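Local coordinates for muramidase (Sodiomyces alcalophilus, PDB 6ZM8), which hydrolyses the glycan strands of bacterial peptidoglycan as a fungal family 25 muramidase (lysozyme), at residues A[138-142]-A[143-147]; A[106-109]-A[110-114]. One frame throughout, in Å; residues are numbered along the deposited sequence. Where two conformers were deposited one is given.

Contact 1. Residues A[138-142]-A[143-147]; sequences TDWWT and QCTGN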
loop_
_atom_site.group_PDB
_atom_site.type_symbol
_atom_site.label_atom_id
_atom_site.label_comp_id
_atom_site.label_asym_id
_atom_site.label_seq_id
_atom_site.Cartn_x
_atom_site.Cartn_y
_atom_site.Cartn_z
ATOM N N THR A 138 0.967 -13.489 2.679
ATOM C CA THR A 138 2.073 -14.413 2.843
ATOM C C THR A 138 2.027 -15.533 1.794
ATOM O O THR A 138 3.075 -15.938 1.274
ATOM C CB THR A 138 2.115 -14.954 4.272
ATOM O OG1 THR A 138 2.283 -13.810 5.087
ATOM C CG2 THR A 138 3.226 -15.953 4.478
ATOM N N ASP A 139 0.839 -16.021 1.503
ATOM C CA ASP A 139 0.718 -17.107 0.530
ATOM C C ASP A 139 1.091 -16.634 -0.881
ATOM O O ASP A 139 1.796 -17.368 -1.600
ATOM C CB ASP A 139 -0.682 -17.747 0.595
ATOM C CG ASP A 139 -1.832 -16.750 0.496
ATOM O OD1 ASP A 139 -1.931 -15.890 1.387
ATOM O OD2 ASP A 139 -2.618 -16.851 -0.475
ATOM N N TRP A 140 0.649 -15.453 -1.297
ATOM C CA TRP A 140 1.046 -14.980 -2.639
ATOM C C TRP A 140 2.557 -14.786 -2.687
ATOM O O TRP A 140 3.239 -15.181 -3.628
ATOM C CB TRP A 140 0.321 -13.680 -3.015
ATOM C CG TRP A 140 0.636 -13.252 -4.429
ATOM C CD1 TRP A 140 -0.077 -13.585 -5.532
ATOM C CD2 TRP A 140 1.758 -12.484 -4.892
ATOM N NE1 TRP A 140 0.503 -13.081 -6.670
ATOM C CE2 TRP A 140 1.649 -12.418 -6.308
ATOM C CE3 TRP A 140 2.863 -11.879 -4.275
ATOM C CZ2 TRP A 140 2.599 -11.788 -7.093
ATOM C CZ3 TRP A 140 3.833 -11.277 -5.069
ATOM C CH2 TRP A 140 3.702 -11.239 -6.464
ATOM N N TRP A 141 3.083 -14.140 -1.642
ATOM C CA TRP A 141 4.512 -13.827 -1.608
ATOM C C TRP A 141 5.339 -15.103 -1.661
ATOM O O TRP A 141 6.397 -15.166 -2.318
ATOM C CB TRP A 141 4.807 -13.026 -0.319
ATOM C CG TRP A 141 6.168 -12.411 -0.308
ATOM C CD1 TRP A 141 7.284 -12.865 0.354
ATOM C CD2 TRP A 141 6.536 -11.199 -0.963
ATOM N NE1 TRP A 141 8.321 -11.995 0.152
ATOM C CE2 TRP A 141 7.900 -10.967 -0.649
ATOM C CE3 TRP A 141 5.848 -10.259 -1.749
ATOM C CZ2 TRP A 141 8.595 -9.857 -1.114
ATOM C CZ3 TRP A 141 6.532 -9.154 -2.207
ATOM C CH2 TRP A 141 7.898 -8.951 -1.883
ATOM N N THR A 142 4.894 -16.129 -0.958
ATOM C CA THR A 142 5.618 -17.407 -0.976
ATOM C C THR A 142 5.629 -18.003 -2.389
ATOM O O THR A 142 6.685 -18.377 -2.905
ATOM C CB THR A 142 5.002 -18.356 0.064
ATOM O OG1 THR A 142 5.155 -17.794 1.370
ATOM C CG2 THR A 142 5.639 -19.713 0.036
ATOM N N GLN A 143 4.465 -18.094 -2.999
ATOM C CA GLN A 143 4.428 -18.745 -4.310
ATOM C C GLN A 143 5.135 -17.943 -5.386
ATOM O O GLN A 143 5.722 -18.507 -6.324
ATOM C CB GLN A 143 2.975 -18.887 -4.708
ATOM C CG GLN A 143 2.268 -19.846 -3.817
ATOM C CD GLN A 143 0.846 -20.077 -4.223
ATOM O OE1 GLN A 143 0.457 -20.073 -5.362
ATOM N NE2 GLN A 143 0.008 -20.615 -3.336
ATOM N N CYS A 144 4.980 -16.625 -5.340
ATOM C CA CYS A 144 5.381 -15.815 -6.496
ATOM C C CYS A 144 6.761 -15.168 -6.356
ATOM O O CYS A 144 7.322 -14.761 -7.378
ATOM C CB CYS A 144 4.354 -14.741 -6.813
ATOM S SG CYS A 144 2.714 -15.411 -7.246
ATOM N N THR A 145 7.317 -15.101 -5.139
ATOM C CA THR A 145 8.678 -14.569 -4.961
ATOM C C THR A 145 9.615 -15.618 -4.381
ATOM O O THR A 145 10.786 -15.301 -4.169
ATOM C CB THR A 145 8.750 -13.302 -4.071
ATOM O OG1 THR A 145 8.636 -13.648 -2.685
ATOM C CG2 THR A 145 7.744 -12.250 -4.466
ATOM N N GLY A 146 9.129 -16.828 -4.104
ATOM C CA GLY A 146 9.949 -17.781 -3.355
ATOM C C GLY A 146 10.115 -17.375 -1.907
ATOM O O GLY A 146 11.090 -17.766 -1.254
ATOM N N ASN A 147 9.172 -16.586 -1.388
ATOM C CA ASN A 147 9.241 -16.074 -0.017
ATOM C C ASN A 147 10.529 -15.270 0.187
ATOM O O ASN A 147 11.321 -15.545 1.109
ATOM C CB ASN A 147 9.032 -17.163 1.032
ATOM C CG ASN A 147 8.415 -16.615 2.317
ATOM O OD1 ASN A 147 8.085 -15.437 2.409
ATOM N ND2 ASN A 147 8.253 -17.484 3.284
#
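In the short helix 138-145, two neighbouring tryptophans each receive the side chain four residues on. Cys144 lies over one face of Trp140: its CB stands 3.5 Å from the centroid of the six-membered ring in a CH-pi contact, and its SG 3.5 Å from that of the five-membered ring, a sulfur-aromatic contact. With CG anti to the backbone N (chi1 -175°), the Trp140 indole runs forward along the helix to meet them. Without this indole, as with an alanine here, Cys144 and its disulfide to Cys105 are likely to lose their aromatic cover and Thr104 O its N-H donor. Thr145 covers Trp141 similarly, its CG2 3.8 Å from the six-membered centroid, and threonine suits the place because its OG1 donates to Trp141 O at 2.7 Å. That carbonyl also accepts from Thr145 N and, at 3.3 Å, from Asn147 N, so three donors grip it where the helix ends; Gly146 makes the turn with positive phi. Asn147 OD1 meets the Trp141 edge in plane, 3.4 Å from CD1, and accepts from Asn171 N. Helix 138-145 links parallel strands 133-136 and 157-160; Trp141 rests on Ile134 and Thr136 of the first and on Ile117 of helix 110-128.

Contact 2. Residues A[106-109]-A[110-114]; sequences YGLS and QSAMV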
loop_
_atom_site.group_PDB
_atom_site.type_symbol
_atom_site.label_atom_id
_atom_site.label_comp_id
_atom_site.label_asym_id
_atom_site.label_seq_id
_atom_site.Cartn_x
_atom_site.Cartn_y
_atom_site.Cartn_z
ATOM N N TYR A 106 1.466 -14.099 -12.677
ATOM C CA TYR A 106 1.564 -13.241 -13.869
ATOM C C TYR A 106 2.489 -13.839 -14.947
ATOM O O TYR A 106 2.866 -13.125 -15.867
ATOM C CB TYR A 106 2.006 -11.804 -13.550
ATOM C CG TYR A 106 1.095 -11.066 -12.600
ATOM C CD1 TYR A 106 1.264 -11.172 -11.216
ATOM C CD2 TYR A 106 0.096 -10.221 -13.055
ATOM C CE1 TYR A 106 0.467 -10.461 -10.320
ATOM C CE2 TYR A 106 -0.706 -9.499 -12.185
ATOM C CZ TYR A 106 -0.529 -9.623 -10.809
ATOM O OH TYR A 106 -1.352 -8.902 -9.994
ATOM N N GLY A 107 2.842 -15.113 -14.830
ATOM C CA GLY A 107 3.765 -15.735 -15.777
ATOM C C GLY A 107 5.232 -15.459 -15.495
ATOM O O GLY A 107 6.070 -15.928 -16.272
ATOM N N LEU A 108 5.555 -14.729 -14.439
ATOM C CA LEU A 108 6.958 -14.473 -14.123
ATOM C C LEU A 108 7.511 -15.613 -13.271
ATOM O O LEU A 108 6.817 -16.180 -12.433
ATOM C CB LEU A 108 7.147 -13.152 -13.351
ATOM C CG LEU A 108 7.152 -11.869 -14.183
ATOM C CD1 LEU A 108 5.795 -11.525 -14.782
ATOM C CD2 LEU A 108 7.661 -10.691 -13.350
ATOM N N SER A 109 8.810 -15.914 -13.428
ATOM C CA SER A 109 9.491 -16.749 -12.462
ATOM C C SER A 109 9.620 -15.983 -11.131
ATOM O O SER A 109 9.416 -14.784 -11.061
ATOM C CB SER A 109 10.860 -17.147 -12.977
ATOM O OG SER A 109 11.622 -15.973 -13.184
ATOM N N GLN A 110 9.966 -16.721 -10.073
ATOM C CA GLN A 110 10.104 -16.089 -8.754
ATOM C C GLN A 110 11.218 -15.045 -8.775
ATOM O O GLN A 110 11.034 -13.931 -8.280
ATOM C CB GLN A 110 10.357 -17.140 -7.679
ATOM C CG GLN A 110 9.190 -18.111 -7.496
ATOM C CD GLN A 110 9.458 -19.160 -6.468
ATOM O OE1 GLN A 110 10.638 -19.510 -6.204
ATOM N NE2 GLN A 110 8.421 -19.710 -5.868
ATOM N N SER A 111 12.362 -15.404 -9.360
ATOM C CA SER A 111 13.462 -14.462 -9.403
ATOM C C SER A 111 13.141 -13.260 -10.294
ATOM O O SER A 111 13.513 -12.131 -9.977
ATOM C CB SER A 111 14.726 -15.192 -9.848
ATOM O OG SER A 111 14.577 -15.755 -11.149
ATOM N N ALA A 112 12.421 -13.473 -11.414
ATOM C CA ALA A 112 12.019 -12.355 -12.242
ATOM C C ALA A 112 11.063 -11.442 -11.457
ATOM O O ALA A 112 11.090 -10.208 -11.623
ATOM C CB ALA A 112 11.388 -12.786 -13.543
ATOM N N MET A 113 10.188 -12.024 -10.662
ATOM C CA MET A 113 9.258 -11.225 -9.867
ATOM C C MET A 113 10.016 -10.391 -8.826
ATOM O O MET A 113 9.725 -9.213 -8.628
ATOM C CB MET A 113 8.233 -12.145 -9.199
ATOM C CG MET A 113 7.159 -11.370 -8.439
ATOM S SD MET A 113 6.095 -10.333 -9.432
ATOM C CE MET A 113 5.050 -11.593 -10.156
ATOM N N VAL A 114 11.000 -11.013 -8.150
ATOM C CA VAL A 114 11.834 -10.255 -7.217
ATOM C C VAL A 114 12.512 -9.101 -7.945
ATOM O O VAL A 114 12.549 -7.974 -7.434
ATOM C CB VAL A 114 12.842 -11.187 -6.539
ATOM C CG1 VAL A 114 13.914 -10.409 -5.775
ATOM C CG2 VAL A 114 12.136 -12.158 -5.603
#
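Ser109 is the N-cap of helix 110-128, and its hydroxyl oxygen accepts from Ala112 N at 3.2 Å. A chi1 of 61° sets OG between the backbone N and the carbonyl carbon, pointing forward to the first helical turn, where the amides still lack carbonyl partners; a short hydroxyl side chain suits this place. Ser109 O accepts from Met113 N at 2.9 Å. The small methyl of Ala112 fits beside the cap, its CB 3.2 Å from Ser109 OG.

Leu108, just ahead of the cap, folds its side chain onto the helix: CD2 lies 3.9 Å from Met113 CA, and CB is 4.1 Å from Met113 CE. The flexible thioether of Met113 starts out trans at its first torsion, then bends at chi2 (64°) and chi3 (76°), which brings its methyl against Leu108 CB and to within 4.0 Å of Tyr106 CD1. That methyl approaches the tyrosine ring obliquely, while the phenol OH is hydrogen-bonded to Glu97 O. The contact joins the loop that follows strand 93-95 to the start of helix 110-128, and Tyr106 and Met113 both pack against Trp140 of the adjacent helix 138-145.

Following the chain from its N terminus, strand 93-95 gives way to a loop that contact 2 fastens to the start of helix 110-128. The helix leads back to strand 133-136, and only then does contact 1 occur, within helix 138-145 and the turn leaving it. The two are in series, neither enclosing nor crossing the other, and each closes only a local turn. In space their centres are about 10 Å apart and they touch: Gln110 NE2 probably donates a hydrogen bond to Gln143 O at 3.0 Å, and Met113 CB packs on Cys144 O. Together they tie two successive helices on the outside of the TIM-barrel-like fold, the disulfide adding a covalent tie from loop to helix.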